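Local coordinates for protein putative phosphosugar isomerase (Clostridium difficile, PDB 3G68) that is a putative phosphosugar isomerase with two SIS domains, probably binding sugar phosphates as its relatives in the glucosamine-6-phosphate synthase family do, at residues C110-M115 and I126-L131. Numbering follows the deposited sequence. Where two conformers were deposited one is given.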
loop_
_atom_site.group_PDB
_atom_site.type_symbol
_atom_site.label_atom_id
_atom_site.label_comp_id
_atom_site.label_asym_id
_atom_site.label_seq_id
_atom_site.Cartn_x
_atom_site.Cartn_y
_atom_site.Cartn_z
ATOM N N CYS B 110 38.952 12.946 54.241
ATOM C CA CYS B 110 38.011 13.047 53.118
ATOM C C CYS B 110 38.212 11.913 52.104
ATOM O O CYS B 110 39.313 11.363 51.954
ATOM C CB CYS B 110 38.169 14.372 52.357
ATOM S SG CYS B 110 37.810 15.871 53.292
ATOM N N LYS B 111 37.142 11.607 51.385
ATOM C CA LYS B 111 37.185 10.669 50.262
ATOM C C LYS B 111 37.627 11.485 49.034
ATOM O O LYS B 111 37.264 12.655 48.914
ATOM C CB LYS B 111 35.820 10.030 50.068
ATOM C CG LYS B 111 35.460 9.114 51.224
ATOM C CD LYS B 111 34.043 8.656 51.179
ATOM C CE LYS B 111 33.785 7.602 52.250
ATOM N NZ LYS B 111 32.412 7.028 52.129
ATOM N N ILE B 112 38.448 10.890 48.169
ATOM C CA ILE B 112 39.012 11.596 47.027
ATOM C C ILE B 112 38.568 10.979 45.702
ATOM O O ILE B 112 38.631 9.750 45.509
ATOM C CB ILE B 112 40.554 11.579 47.065
ATOM C CG1 ILE B 112 41.091 12.091 48.415
ATOM C CG2 ILE B 112 41.145 12.401 45.915
ATOM C CD1 ILE B 112 40.669 13.526 48.809
ATOM N N ALA B 113 38.119 11.838 44.797
ATOM C CA ALA B 113 37.742 11.432 43.451
ATOM C C ALA B 113 38.505 12.308 42.473
ATOM O O ALA B 113 38.781 13.487 42.781
ATOM C CB ALA B 113 36.241 11.561 43.252
ATOM N N SER B 114 38.867 11.734 41.323
ATOM C CA SER B 114 39.560 12.462 40.267
ATOM C C SER B 114 38.732 12.508 38.968
ATOM O O SER B 114 37.973 11.592 38.672
ATOM C CB SER B 114 40.947 11.859 39.987
ATOM O OG SER B 114 40.882 10.466 39.667
HETATM N N MSE B 115 38.860 13.611 38.227
HETATM C CA MSE B 115 38.255 13.754 36.912
HETATM C C MSE B 115 39.282 14.349 35.970
HETATM O O MSE B 115 39.386 15.572 35.806
HETATM C CB MSE B 115 36.976 14.594 36.969
HETATM C CG MSE B 115 35.868 13.939 37.755
HETATM SE SE MSE B 115 34.130 14.744 37.304
HETATM C CE MSE B 115 32.899 13.487 38.351
ATOM N N ILE B 126 46.276 9.563 44.098
ATOM C CA ILE B 126 45.755 9.735 45.458
ATOM C C ILE B 126 44.242 9.667 45.500
ATOM O O ILE B 126 43.641 10.078 46.491
ATOM C CB ILE B 126 46.248 11.073 46.097
ATOM C CG1 ILE B 126 45.756 12.311 45.312
ATOM C CG2 ILE B 126 47.775 11.076 46.200
ATOM C CD1 ILE B 126 46.158 13.647 45.937
ATOM N N SER B 127 43.632 9.115 44.453
ATOM C CA SER B 127 42.179 9.057 44.342
ATOM C C SER B 127 41.603 7.693 44.707
ATOM O O SER B 127 42.142 6.656 44.310
ATOM C CB SER B 127 41.773 9.417 42.910
ATOM O OG SER B 127 42.310 10.679 42.558
ATOM N N ASP B 128 40.497 7.715 45.450
ATOM C CA ASP B 128 39.767 6.527 45.814
ATOM C C ASP B 128 38.891 6.144 44.612
ATOM O O ASP B 128 38.684 4.955 44.368
ATOM C CB ASP B 128 38.922 6.796 47.066
ATOM C CG ASP B 128 39.791 7.162 48.283
ATOM O OD1 ASP B 128 40.668 6.343 48.637
ATOM O OD2 ASP B 128 39.616 8.257 48.871
ATOM N N TYR B 129 38.411 7.152 43.854
ATOM C CA TYR B 129 37.516 6.947 42.693
ATOM C C TYR B 129 38.020 7.662 41.452
ATOM O O TYR B 129 38.040 8.893 41.430
ATOM C CB TYR B 129 36.112 7.461 43.027
ATOM C CG TYR B 129 35.703 7.001 44.376
ATOM C CD1 TYR B 129 35.362 5.662 44.588
ATOM C CD2 TYR B 129 35.710 7.864 45.458
ATOM C CE1 TYR B 129 35.022 5.206 45.848
ATOM C CE2 TYR B 129 35.361 7.425 46.724
ATOM C CZ TYR B 129 35.022 6.093 46.912
ATOM O OH TYR B 129 34.687 5.655 48.162
ATOM N N ILE B 130 38.443 6.899 40.444
ATOM C CA ILE B 130 39.004 7.459 39.222
ATOM C C ILE B 130 37.838 7.600 38.264
ATOM O O ILE B 130 37.459 6.637 37.596
ATOM C CB ILE B 130 40.121 6.558 38.666
ATOM C CG1 ILE B 130 41.273 6.484 39.672
ATOM C CG2 ILE B 130 40.637 7.073 37.329
ATOM C CD1 ILE B 130 42.359 5.481 39.291
ATOM N N LEU B 131 37.256 8.802 38.238
ATOM C CA LEU B 131 36.065 9.111 37.439
ATOM C C LEU B 131 36.472 9.855 36.163
ATOM O O LEU B 131 36.055 11.000 35.921
ATOM C CB LEU B 131 35.096 9.940 38.288
ATOM C CG LEU B 131 34.684 9.398 39.647
ATOM C CD1 LEU B 131 33.777 10.397 40.338
ATOM C CD2 LEU B 131 33.974 8.026 39.495
#
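Asp128 grips both backbone polar atoms of Ile112: its carboxylate OD2 accepts from Ile112 N at 3.0 Å, a nearly straight bond (163° at the hydrogen) made on the anti side of the oxygen, while its own N donates to Ile112 O at 2.8 Å. Chi1 of -62° places CG beside the aspartate's own N, and OD2 ends at Ile112 N. The carbonyl O of Ile112 also accepts from Tyr129 N (3.1 Å), so one oxygen serves two successive amides. Beyond this start the pairing is regular, with Ser114 N bound to Tyr129 O at 3.0 Å and Leu131 N to Ser114 O. The result is a short parallel ladder that adds strand 129-130 to the edge of the five-stranded parallel sheet of the first SIS domain, an alpha-beta-alpha sandwich; the other edge of strand 111-116 pairs with strand 84-90. On the face carrying Ala113 and Tyr129, the tyrosine ring turns its edge to Ala113 CB and Lys111 CB, and Leu131 CD1 reaches Ala113 CB (4.0 Å) and Met115 CE (3.8 Å). The selenomethionine side chain at Met115 also packs against Leu154 and Leu157 of helix 145-165. On the opposite side of the strand, with Ser114, Ile112 CG2 lies 3.5 Å from Ile126 O, and Ile112 also packs on Met102 and Glu106 of helix 96-107. Ser114 OG is hydrogen-bonded to Asp124 OD1 from the intervening loop.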